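Local coordinates for protein putative aldehyde dehydrogenase (Burkholderia cenocepacia, PDB 4YWE) that probably oxidises aldehydes with NAD or NADP as electron acceptor, and binds calcium and magnesium ions, at residues Ala56-Ala61 / His148-His153; Gly64-Ala69 / Ala170-Gly175; Ile95-Thr100 / Gly320-Asp325; Ala301-Leu306 / Leu376-Pro381; Met398-Val401 / Glu405-Ala408. All blocks are in the same frame, centred on the assembly; numbering follows the deposited sequence.

How the contacts relate
Contact 1 (56-61 with 148-153) joins helix 48-63 to strand 139-155 of one large mixed sheet. Contact 2 (64-69 with 170-175), whose first segment follows that of contact 1, crosses it in sequence and ties helix 65-68 to the end of helix 160-174; the two touch where Ala-61 meets Trp-66. Contact 3 (95-100 with 320-325) crosses both and closes the longest loop, from helix 89-100 beside calcium to the segment after strand 318-319 of the second sheet. Contact 4 crosses contact 3, joining helix 303-315 to the loop after strand 374-376. Contact 5 follows in series, closing the short connection from strand 394-400 to helix 403-410, and touches contact 4. The centres of contacts 1 and 4 lie about 50 Å apart.

Contact 1. Residues Ala56-Ala61 / His148-His153; sequences AAARDA and HGVTGH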
# COMPACT_ATOMS: atom_id res chain seq x y z
N ALA A 56 -33.42 -4.25 10.70
CA ALA A 56 -33.70 -5.68 10.72
C ALA A 56 -33.42 -6.30 9.35
O ALA A 56 -32.77 -7.34 9.26
CB ALA A 56 -35.14 -5.94 11.14
N ALA A 57 -33.92 -5.66 8.30
CA ALA A 57 -33.73 -6.13 6.94
C ALA A 57 -32.25 -6.12 6.56
O ALA A 57 -31.74 -7.06 5.95
CB ALA A 57 -34.54 -5.29 5.97
N ALA A 58 -31.56 -5.04 6.92
CA ALA A 58 -30.15 -4.89 6.62
C ALA A 58 -29.32 -5.98 7.29
O ALA A 58 -28.43 -6.57 6.67
CB ALA A 58 -29.65 -3.52 7.04
N ARG A 59 -29.63 -6.26 8.55
CA ARG A 59 -28.90 -7.28 9.32
C ARG A 59 -29.07 -8.66 8.71
O ARG A 59 -28.10 -9.42 8.59
CB ARG A 59 -29.37 -7.29 10.77
CG ARG A 59 -28.66 -8.33 11.64
CD ARG A 59 -27.16 -8.10 11.64
NE ARG A 59 -26.81 -6.76 12.10
CZ ARG A 59 -25.57 -6.28 12.14
NH1 ARG A 59 -25.36 -5.04 12.56
NH2 ARG A 59 -24.55 -7.03 11.75
N ASP A 60 -30.30 -9.00 8.33
CA ASP A 60 -30.58 -10.29 7.70
C ASP A 60 -29.85 -10.40 6.37
O ASP A 60 -29.28 -11.45 6.05
CB ASP A 60 -32.08 -10.48 7.50
CG ASP A 60 -32.84 -10.59 8.80
OD1 ASP A 60 -32.22 -10.96 9.82
OD2 ASP A 60 -34.05 -10.29 8.81
N ALA A 61 -29.88 -9.33 5.59
CA ALA A 61 -29.21 -9.30 4.30
C ALA A 61 -27.71 -9.45 4.46
O ALA A 61 -27.07 -10.18 3.70
CB ALA A 61 -29.54 -8.01 3.56
N HIS A 148 -18.25 -3.19 8.39
CA HIS A 148 -18.77 -2.95 9.73
C HIS A 148 -19.97 -3.86 9.98
O HIS A 148 -20.17 -4.36 11.09
CB HIS A 148 -19.18 -1.49 9.90
CG HIS A 148 -18.03 -0.53 9.80
ND1 HIS A 148 -17.03 -0.46 10.75
CD2 HIS A 148 -17.74 0.42 8.88
CE1 HIS A 148 -16.16 0.47 10.40
NE2 HIS A 148 -16.57 1.03 9.27
N GLY A 149 -20.77 -4.06 8.94
CA GLY A 149 -22.00 -4.82 9.04
C GLY A 149 -23.16 -4.04 8.46
O GLY A 149 -23.39 -4.05 7.25
N VAL A 150 -23.89 -3.35 9.33
CA VAL A 150 -24.96 -2.47 8.88
C VAL A 150 -24.50 -1.02 9.02
O VAL A 150 -24.12 -0.58 10.10
CB VAL A 150 -26.26 -2.71 9.67
CG1 VAL A 150 -27.31 -1.69 9.27
CG2 VAL A 150 -26.76 -4.13 9.44
N THR A 151 -24.53 -0.28 7.91
CA THR A 151 -24.12 1.11 7.92
C THR A 151 -25.32 2.04 7.78
O THR A 151 -26.20 1.81 6.95
CB THR A 151 -23.12 1.42 6.79
OG1 THR A 151 -23.68 1.01 5.53
CG2 THR A 151 -21.81 0.68 7.02
N GLY A 152 -25.35 3.08 8.60
CA GLY A 152 -26.39 4.09 8.53
C GLY A 152 -25.94 5.28 7.72
O GLY A 152 -24.78 5.71 7.82
N HIS A 153 -26.84 5.83 6.91
CA HIS A 153 -26.48 6.92 6.01
C HIS A 153 -27.45 8.09 6.12
O HIS A 153 -28.63 7.96 5.82
CB HIS A 153 -26.43 6.41 4.57
CG HIS A 153 -25.50 5.26 4.37
ND1 HIS A 153 -24.22 5.41 3.87
CD2 HIS A 153 -25.65 3.93 4.59
CE1 HIS A 153 -23.63 4.23 3.81
NE2 HIS A 153 -24.48 3.32 4.23
O HOH W 1 -21.85 -6.59 12.24
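The guanidinium of Arg-59 lies with one face against Val-150, whose CG2 methyl sits 3.4 Å above its plane, displaced toward the rim; the nearest approach is 3.5 Å, from Arg-59 NH1 to Val-150 CG2. At the edge and in the plane is a water, which accepts from Arg-59 NH2 at 2.8 Å and donates to the carbonyl O of His-148 at 3.0 Å, so that helix and loop are joined indirectly. The side chain reaches this place by leaving the helix with CG anti to the backbone N (chi1 180°) and then folding at chi2 and chi3, which carries the charged end over the valine. Arginine suits the position because its flat end can pack on a methyl while its N-H groups point outward to polar partners. The chief of these is Asp-228, in a salt bridge with NH1, and the same carboxylate oxygen also accepts from the backbone N of Val-150.

The contact lays helix 48-63 against the 150-153 part of strand 139-155, which has parallel neighbours in strands 177-182 and 229-233. A helix on a mixed, largely parallel sheet is consistent with the Rossmann-type cofactor domain of aldehyde dehydrogenases. Here the helix presents alanine: Ala-58 points its CB toward the strand and meets Val-150 CG1 at 3.7 Å. Its small methyl lets the backbones come close, with the CA atoms of Ala-58 and Val-150 6.2 Å apart. The valine thus divides its branches, CG1 to the alanine and CG2 chiefly to the arginine. Gly-149, with phi at 129°, adopts a backbone conformation that a side chain would obstruct.

Contact 2. Residues Gly64-Ala69 / Ala170-Gly175; sequences GPWGAA and AALAAG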
# COMPACT_ATOMS: atom_id res chain seq x y z
N GLY A 64 -26.92 -12.87 5.45
CA GLY A 64 -27.36 -13.82 4.45
C GLY A 64 -26.76 -13.63 3.06
O GLY A 64 -25.54 -13.61 2.91
N PRO A 65 -27.63 -13.49 2.05
CA PRO A 65 -27.27 -13.41 0.62
C PRO A 65 -26.21 -12.37 0.29
O PRO A 65 -25.25 -12.68 -0.41
CB PRO A 65 -28.60 -13.06 -0.05
CG PRO A 65 -29.64 -13.61 0.86
CD PRO A 65 -29.09 -13.42 2.24
N TRP A 66 -26.38 -11.14 0.78
CA TRP A 66 -25.45 -10.06 0.44
C TRP A 66 -24.09 -10.28 1.08
O TRP A 66 -23.05 -10.02 0.46
CB TRP A 66 -26.03 -8.71 0.87
CG TRP A 66 -25.18 -7.53 0.49
CD1 TRP A 66 -24.70 -6.57 1.34
CD2 TRP A 66 -24.70 -7.19 -0.81
NE1 TRP A 66 -23.96 -5.65 0.63
CE2 TRP A 66 -23.94 -6.01 -0.69
CE3 TRP A 66 -24.83 -7.77 -2.08
CZ2 TRP A 66 -23.32 -5.40 -1.78
CZ3 TRP A 66 -24.22 -7.17 -3.16
CH2 TRP A 66 -23.47 -5.99 -3.00
N GLY A 67 -24.08 -10.77 2.32
CA GLY A 67 -22.84 -11.06 3.01
C GLY A 67 -22.14 -12.30 2.50
O GLY A 67 -20.92 -12.45 2.63
N ALA A 68 -22.91 -13.21 1.90
CA ALA A 68 -22.36 -14.43 1.32
C ALA A 68 -21.67 -14.13 -0.00
O ALA A 68 -20.85 -14.91 -0.48
CB ALA A 68 -23.45 -15.47 1.14
N ALA A 69 -22.01 -12.99 -0.60
CA ALA A 69 -21.45 -12.59 -1.88
C ALA A 69 -19.97 -12.23 -1.76
O ALA A 69 -19.56 -11.59 -0.79
CB ALA A 69 -22.23 -11.42 -2.46
N ALA A 170 -19.69 3.29 -1.59
CA ALA A 170 -18.49 2.80 -0.91
C ALA A 170 -18.85 1.75 0.13
O ALA A 170 -18.14 0.76 0.29
CB ALA A 170 -17.74 3.96 -0.26
N ALA A 171 -19.96 1.97 0.83
CA ALA A 171 -20.42 1.05 1.87
C ALA A 171 -20.77 -0.30 1.27
O ALA A 171 -20.41 -1.35 1.82
CB ALA A 171 -21.61 1.64 2.61
N LEU A 172 -21.48 -0.28 0.15
CA LEU A 172 -21.85 -1.51 -0.55
C LEU A 172 -20.62 -2.25 -1.07
O LEU A 172 -20.53 -3.47 -0.94
CB LEU A 172 -22.81 -1.20 -1.70
CG LEU A 172 -24.26 -0.91 -1.31
CD1 LEU A 172 -25.06 -0.49 -2.54
CD2 LEU A 172 -24.88 -2.13 -0.65
N ALA A 173 -19.69 -1.50 -1.65
CA ALA A 173 -18.47 -2.09 -2.20
C ALA A 173 -17.66 -2.75 -1.10
O ALA A 173 -17.00 -3.76 -1.32
CB ALA A 173 -17.65 -1.03 -2.92
N ALA A 174 -17.72 -2.17 0.10
CA ALA A 174 -17.00 -2.69 1.25
C ALA A 174 -17.67 -3.94 1.81
O ALA A 174 -17.06 -4.68 2.60
CB ALA A 174 -16.88 -1.62 2.33
N GLY A 175 -18.92 -4.18 1.42
CA GLY A 175 -19.63 -5.37 1.83
C GLY A 175 -20.66 -5.15 2.93
O GLY A 175 -21.16 -6.11 3.52
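Apolar contact comes first: the indole of Trp-66 meets Leu-172, the two side chains crossing at about a right angle. A single branch of the leucine does the touching, with Leu-172 CD2 lying 3.8 Å from Trp-66 CZ2 and 3.9 Å from Trp-66 NE1. CG of Trp-66 stands anti to the backbone N (chi1 -177°), which sends the ring out from the short helix 65-68 toward the end of helix 160-174. A large, flat residue suits a site where one side chain must span the gap between two helices, and leucine offers it a branched, purely apolar partner. Leu-78 of helix 71-87 also packs on Leu-172.

Contacts of the ring with backbone oxygens form the second group. The carbonyl O of Leu-172 approaches the ring edge close to its plane, 3.5 Å from Trp-66 CZ2, while the O of Gly-175 remains 4.1 Å from Trp-66 NE1. The indole N-H is instead bonded to the carbonyl O of Asn-176, the next residue along the chain.

Just past helix 160-174, Gly-175 has positive phi (103°) and ends the helix in a Schellman motif, its N bonding to Leu-172 O at 2.9 Å and more weakly to Ala-171 O. Glycine tolerates this conformation readily. The tryptophan therefore does two jobs at the turn: its ring packs on the CD2 branch of Leu-172, with the CZ2 edge against that residue's carbonyl O, and its one polar hydrogen is spent on the chain leaving the helix.

Contact 3. Residues Ile95-Thr100 / Gly320-Asp325; sequences IEARDT and GPSRAD. With CA (calcium ion), chain K.
Ala-97 and Ser-322 point their CB atoms toward each other, and Ser-322 OG comes within 3.2 Å of Ala-97 CB, a contact of methyl and hydroxyl that joins helix 89-100 to the loop after strand 318-319. The CA atoms of the pair are 6.2 Å apart, a closeness that two small residues permit. The serine carries OG anti to its own backbone N (chi1 162°), over the alanine, and Ser-322 OG is also 3.4 Å from Ala-97 O. The hydroxyl is hydrogen-bonded to Lys-102 O just beyond the helix, so a polar group can be accommodated at this buried place.

Within the helix, Thr-100 OG1 donates to Glu-96 O at 2.8 Å, from 44° above the carbonyl plane. That oxygen also accepts from Thr-100 N, and the side-chain bond back along the last turn suits a threonine at a helix end.

Asp-99 takes no part in the serine contact; its carboxylate is turned to calcium. Asp-99 OD1 and Asp-99 O each bind the ion at 2.5 Å, while Cys-187 N and Leu-188 N bond to OD2. With two waters and the carbonyl oxygens of Val-32 and Asp-185, six oxygens hold the calcium in a site at the end of helix 89-100.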
# COMPACT_ATOMS: atom_id res chain seq x y z
N ILE A 95 -36.09 14.39 -12.05
CA ILE A 95 -36.59 14.23 -10.69
C ILE A 95 -35.76 15.07 -9.72
O ILE A 95 -36.31 15.78 -8.87
CB ILE A 95 -36.59 12.75 -10.27
CG1 ILE A 95 -37.59 11.96 -11.11
CG2 ILE A 95 -36.92 12.62 -8.79
CD1 ILE A 95 -37.59 10.47 -10.81
N GLU A 96 -34.44 14.98 -9.84
CA GLU A 96 -33.53 15.70 -8.96
C GLU A 96 -33.71 17.21 -9.07
O GLU A 96 -33.80 17.90 -8.06
CB GLU A 96 -32.08 15.32 -9.27
CG GLU A 96 -31.06 15.89 -8.29
CD GLU A 96 -30.91 15.05 -7.04
OE1 GLU A 96 -31.93 14.76 -6.38
OE2 GLU A 96 -29.76 14.67 -6.72
N ALA A 97 -33.76 17.70 -10.30
CA ALA A 97 -33.90 19.14 -10.56
C ALA A 97 -35.23 19.68 -10.03
O ALA A 97 -35.30 20.80 -9.53
CB ALA A 97 -33.77 19.42 -12.04
N ARG A 98 -36.28 18.88 -10.16
CA ARG A 98 -37.61 19.28 -9.72
C ARG A 98 -37.70 19.33 -8.20
O ARG A 98 -38.46 20.12 -7.63
CB ARG A 98 -38.66 18.32 -10.28
CG ARG A 98 -40.10 18.72 -10.02
CD ARG A 98 -41.06 17.72 -10.65
NE ARG A 98 -42.46 18.12 -10.51
CZ ARG A 98 -43.49 17.36 -10.86
NH1 ARG A 98 -43.28 16.15 -11.37
NH2 ARG A 98 -44.73 17.80 -10.70
N ASP A 99 -36.91 18.49 -7.55
CA ASP A 99 -36.99 18.31 -6.10
C ASP A 99 -36.01 19.22 -5.36
O ASP A 99 -36.32 19.72 -4.28
CB ASP A 99 -36.73 16.84 -5.75
CG ASP A 99 -37.18 16.48 -4.35
OD1 ASP A 99 -37.87 17.30 -3.72
OD2 ASP A 99 -36.85 15.36 -3.90
N THR A 100 -34.83 19.43 -5.93
CA THR A 100 -33.80 20.23 -5.29
C THR A 100 -33.82 21.67 -5.79
O THR A 100 -33.45 22.59 -5.06
CB THR A 100 -32.40 19.65 -5.53
OG1 THR A 100 -32.05 19.81 -6.91
CG2 THR A 100 -32.37 18.18 -5.16
N GLY A 320 -33.54 31.68 -12.46
CA GLY A 320 -34.90 31.35 -12.86
C GLY A 320 -35.28 29.94 -12.45
O GLY A 320 -34.54 29.29 -11.71
N PRO A 321 -36.44 29.47 -12.92
CA PRO A 321 -36.90 28.10 -12.65
C PRO A 321 -35.88 27.05 -13.09
O PRO A 321 -35.06 27.32 -13.96
CB PRO A 321 -38.18 28.00 -13.49
CG PRO A 321 -38.66 29.40 -13.62
CD PRO A 321 -37.42 30.24 -13.70
N SER A 322 -35.94 25.88 -12.47
CA SER A 322 -35.02 24.79 -12.79
C SER A 322 -35.15 24.36 -14.25
O SER A 322 -34.16 24.01 -14.89
CB SER A 322 -35.27 23.60 -11.87
OG SER A 322 -34.71 22.42 -12.41
N ARG A 323 -36.37 24.38 -14.77
CA ARG A 323 -36.62 23.98 -16.16
C ARG A 323 -36.02 24.99 -17.14
O ARG A 323 -35.72 24.64 -18.28
CB ARG A 323 -38.12 23.82 -16.42
CG ARG A 323 -38.77 22.65 -15.69
CD ARG A 323 -38.04 21.35 -15.97
NE ARG A 323 -37.93 21.08 -17.40
CZ ARG A 323 -38.77 20.31 -18.09
NH1 ARG A 323 -39.80 19.73 -17.47
NH2 ARG A 323 -38.59 20.12 -19.39
N ALA A 324 -35.86 26.23 -16.69
CA ALA A 324 -35.28 27.27 -17.53
C ALA A 324 -33.80 27.02 -17.76
O ALA A 324 -33.22 27.50 -18.74
CB ALA A 324 -35.49 28.64 -16.89
N ASP A 325 -33.19 26.26 -16.85
CA ASP A 325 -31.79 25.84 -16.96
C ASP A 325 -30.86 27.04 -17.16
O ASP A 325 -30.10 27.10 -18.13
CB ASP A 325 -31.62 24.84 -18.10
CG ASP A 325 -30.32 24.06 -18.00
OD1 ASP A 325 -29.78 23.93 -16.88
OD2 ASP A 325 -29.83 23.58 -19.05
CA CA K . -38.24 19.51 -2.71
O HOH W 2 -37.70 21.74 -1.91
O HOH W 3 -39.58 19.17 -0.57

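Contact 4. Residues Ala301-Leu306 / Leu376-Pro381; sequences AVYEPL and LRDVPP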
# COMPACT_ATOMS: atom_id res chain seq x y z
N ALA A 301 -2.20 43.68 -5.30
CA ALA A 301 -1.86 44.19 -6.62
C ALA A 301 -2.97 44.00 -7.65
O ALA A 301 -3.15 44.82 -8.55
CB ALA A 301 -0.58 43.54 -7.12
N VAL A 302 -3.73 42.91 -7.51
CA VAL A 302 -4.79 42.61 -8.47
C VAL A 302 -6.15 42.53 -7.79
O VAL A 302 -7.10 41.99 -8.36
CB VAL A 302 -4.49 41.30 -9.22
CG1 VAL A 302 -3.23 41.45 -10.07
CG2 VAL A 302 -4.34 40.14 -8.24
N TYR A 303 -6.26 43.07 -6.58
CA TYR A 303 -7.51 43.03 -5.83
C TYR A 303 -8.63 43.78 -6.56
O TYR A 303 -9.65 43.19 -6.89
CB TYR A 303 -7.32 43.62 -4.43
CG TYR A 303 -8.60 43.73 -3.63
CD1 TYR A 303 -9.31 42.59 -3.26
CD2 TYR A 303 -9.10 44.97 -3.24
CE1 TYR A 303 -10.48 42.68 -2.53
CE2 TYR A 303 -10.27 45.07 -2.51
CZ TYR A 303 -10.95 43.93 -2.15
OH TYR A 303 -12.12 44.03 -1.42
N GLU A 304 -8.42 45.06 -6.81
CA GLU A 304 -9.41 45.88 -7.50
C GLU A 304 -9.71 45.43 -8.94
O GLU A 304 -10.87 45.42 -9.35
CB GLU A 304 -8.98 47.35 -7.50
CG GLU A 304 -8.86 47.97 -6.11
CD GLU A 304 -10.21 48.20 -5.45
OE1 GLU A 304 -11.24 48.15 -6.16
OE2 GLU A 304 -10.24 48.45 -4.23
N PRO A 305 -8.67 45.06 -9.73
CA PRO A 305 -9.01 44.56 -11.07
C PRO A 305 -9.85 43.28 -11.07
O PRO A 305 -10.76 43.15 -11.88
CB PRO A 305 -7.64 44.30 -11.70
CG PRO A 305 -6.73 45.24 -11.00
CD PRO A 305 -7.22 45.28 -9.59
N LEU A 306 -9.54 42.34 -10.18
CA LEU A 306 -10.25 41.07 -10.15
C LEU A 306 -11.67 41.24 -9.61
O LEU A 306 -12.59 40.55 -10.05
CB LEU A 306 -9.49 40.04 -9.31
CG LEU A 306 -10.09 38.63 -9.25
CD1 LEU A 306 -10.32 38.09 -10.66
CD2 LEU A 306 -9.19 37.69 -8.46
N LEU A 376 -19.82 40.56 -2.51
CA LEU A 376 -19.51 41.61 -1.54
C LEU A 376 -18.00 41.78 -1.40
O LEU A 376 -17.25 40.81 -1.48
CB LEU A 376 -20.15 41.31 -0.18
CG LEU A 376 -21.67 41.46 -0.11
CD1 LEU A 376 -22.39 40.21 -0.60
CD2 LEU A 376 -22.11 41.81 1.31
N ARG A 377 -17.57 43.02 -1.18
CA ARG A 377 -16.15 43.34 -1.14
C ARG A 377 -15.74 43.96 0.18
O ARG A 377 -16.58 44.41 0.96
CB ARG A 377 -15.80 44.29 -2.29
CG ARG A 377 -16.62 45.57 -2.30
CD ARG A 377 -16.02 46.60 -3.23
NE ARG A 377 -14.65 46.93 -2.84
CZ ARG A 377 -13.73 47.40 -3.68
NH1 ARG A 377 -14.03 47.58 -4.96
NH2 ARG A 377 -12.51 47.67 -3.24
N ASP A 378 -14.43 43.99 0.42
CA ASP A 378 -13.85 44.60 1.62
C ASP A 378 -14.42 43.98 2.89
O ASP A 378 -14.57 44.65 3.91
CB ASP A 378 -14.09 46.12 1.62
CG ASP A 378 -13.60 46.78 0.34
OD1 ASP A 378 -12.49 46.45 -0.12
OD2 ASP A 378 -14.33 47.63 -0.20
N VAL A 379 -14.74 42.69 2.81
CA VAL A 379 -15.32 41.97 3.93
C VAL A 379 -14.29 41.79 5.03
O VAL A 379 -13.24 41.19 4.81
CB VAL A 379 -15.88 40.61 3.48
CG1 VAL A 379 -16.49 39.88 4.66
CG2 VAL A 379 -16.90 40.79 2.36
N PRO A 380 -14.59 42.30 6.24
CA PRO A 380 -13.72 42.07 7.39
C PRO A 380 -13.58 40.59 7.68
O PRO A 380 -14.59 39.88 7.70
CB PRO A 380 -14.44 42.80 8.53
CG PRO A 380 -15.32 43.80 7.86
CD PRO A 380 -15.75 43.15 6.57
N PRO A 381 -12.35 40.11 7.90
CA PRO A 381 -12.09 38.69 8.16
C PRO A 381 -12.86 38.16 9.36
O PRO A 381 -13.30 37.01 9.36
CB PRO A 381 -10.58 38.65 8.42
CG PRO A 381 -10.04 39.86 7.74
CD PRO A 381 -11.11 40.90 7.87
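Arg-377 grips Glu-304 end-on with two nitrogens, one for each carboxylate oxygen: NH2 to OE2 at 2.6 Å and NH1 to OE1 at 3.1 Å. Both oxygens are met on their syn side and lie close to the guanidinium plane, although the carboxylate is turned 31° from it. A glutamate suits this exposed place on the first helical turn because its bent chain can turn the carboxylate to the arginine. On the other edge, Arg-377 NE gives a salt bridge to OD2 of the adjacent Asp-378 at 2.7 Å, meeting the oxygen from above the carboxylate plane. One arginine thus joins two acids in a network, and its charge probably eases their proximity.

Tyr-303 ties in the second acid, its OH donating to Asp-378 OD1 at 2.8 Å from above the carboxylate plane. A tyrosine suits the site because its hydroxyl reaches the loop while its ring stays buried.

Beyond these bonds lies the packing. The tyrosine ring and the guanidinium stand almost perpendicular, 88° apart, with Tyr-303 CE2 3.5 Å from Arg-377 NH2. The arginine starts with CG between its backbone N and carbonyl carbon (chi1 56°) and bends at chi3, bringing its end round to the helix.

The first turn of helix 303-315 is thereby fastened to the loop after strand 374-376. Tyr-303 packs on Ile-298 of strand 293-299 and Arg-399 of strand 394-400, while Val-379 packs on Ala-396, Met-398 and Leu-385 of helix 384-387.

Contact 5. Residues Met398-Val401 / Glu405-Ala408; sequences MRFV and EAVA
Polar contact rests on Glu-405 OE1, which accepts from the backbone N of Val-401 at 2.8 Å, with an N-H...O angle of 152°. The N-H meets this oxygen nearly in line with its C-O bond. The glutamate leaves the helix with CG anti to its backbone N (chi1 -171°) and continues extended, and this length is what lets a helical side chain reach back to the residue just past the strand. Glu-405 OE1 also lies 3.2 Å from Phe-400 CA and 3.2 Å from Val-401 CG1, so two carbons flank the bonded oxygen. The side chains of Val-401 and Glu-405 cross at about a right angle.

Apolar contact is a CH-pi arrangement. Ala-406 CB sits over the face of the Phe-400 ring, 3.8 Å from its centroid and only 10° off the ring normal, so the methyl addresses the middle of the ring. Alanine is small enough for this approach, and the CA atoms of the pair are 5.8 Å apart. Phe-266 meets the same ring edge-to-face, and Ile-264 of strand 261-265 packs on both Phe-400 and Ala-406.

This is a tight strand-turn-helix connection from strand 394-400 to helix 403-410, with Asp-402 OD1 accepting from Glu-405 N at the start of the helix. Chemically, the contact divides its labour: a carboxylate satisfies a backbone N-H where the strand ends, and the methyl of the next helical residue, Ala-406, covers one face of the Phe-400 ring.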
# COMPACT_ATOMS: atom_id res chain seq x y z
N MET A 398 -11.90 39.91 -0.21
CA MET A 398 -11.00 40.71 0.61
C MET A 398 -9.57 40.54 0.12
O MET A 398 -9.28 39.60 -0.62
CB MET A 398 -11.11 40.31 2.08
CG MET A 398 -10.62 38.91 2.37
SD MET A 398 -11.04 38.33 4.03
CE MET A 398 -12.81 38.07 3.86
N ARG A 399 -8.68 41.44 0.53
CA ARG A 399 -7.30 41.42 0.04
C ARG A 399 -6.32 40.86 1.07
O ARG A 399 -6.63 40.77 2.26
CB ARG A 399 -6.87 42.82 -0.38
CG ARG A 399 -6.78 43.82 0.76
CD ARG A 399 -6.32 45.19 0.28
NE ARG A 399 -5.97 46.07 1.39
CZ ARG A 399 -5.40 47.26 1.24
NH1 ARG A 399 -5.12 47.72 0.03
NH2 ARG A 399 -5.12 48.00 2.31
N PHE A 400 -5.13 40.48 0.59
CA PHE A 400 -4.03 40.11 1.47
C PHE A 400 -2.71 40.64 0.90
O PHE A 400 -2.59 40.86 -0.30
CB PHE A 400 -3.96 38.58 1.66
CG PHE A 400 -3.63 37.81 0.41
CD1 PHE A 400 -2.31 37.62 0.02
CD2 PHE A 400 -4.63 37.24 -0.35
CE1 PHE A 400 -2.00 36.90 -1.12
CE2 PHE A 400 -4.33 36.52 -1.50
CZ PHE A 400 -3.02 36.35 -1.88
N VAL A 401 -1.73 40.84 1.78
CA VAL A 401 -0.47 41.46 1.36
C VAL A 401 0.56 40.41 0.92
O VAL A 401 1.28 40.63 -0.05
CB VAL A 401 0.10 42.36 2.49
CG1 VAL A 401 0.28 41.58 3.78
CG2 VAL A 401 1.41 43.01 2.06
N GLU A 405 -0.22 36.22 5.31
CA GLU A 405 -1.57 36.69 5.61
C GLU A 405 -2.62 35.85 4.89
O GLU A 405 -3.70 35.61 5.42
CB GLU A 405 -1.74 38.17 5.23
CG GLU A 405 -3.07 38.74 5.73
CD GLU A 405 -3.24 40.21 5.42
OE1 GLU A 405 -2.73 40.67 4.38
OE2 GLU A 405 -3.90 40.91 6.21
N ALA A 406 -2.29 35.40 3.68
CA ALA A 406 -3.18 34.53 2.93
C ALA A 406 -3.47 33.26 3.72
O ALA A 406 -4.62 32.82 3.81
CB ALA A 406 -2.58 34.19 1.57
N VAL A 407 -2.43 32.67 4.30
CA VAL A 407 -2.57 31.48 5.12
C VAL A 407 -3.36 31.79 6.38
O VAL A 407 -4.25 31.03 6.77
CB VAL A 407 -1.20 30.88 5.47
CG1 VAL A 407 -1.35 29.75 6.48
CG2 VAL A 407 -0.49 30.39 4.22
N ALA A 408 -3.03 32.91 7.02
CA ALA A 408 -3.72 33.34 8.23
C ALA A 408 -5.21 33.56 7.97
O ALA A 408 -6.05 33.13 8.77
CB ALA A 408 -3.09 34.62 8.78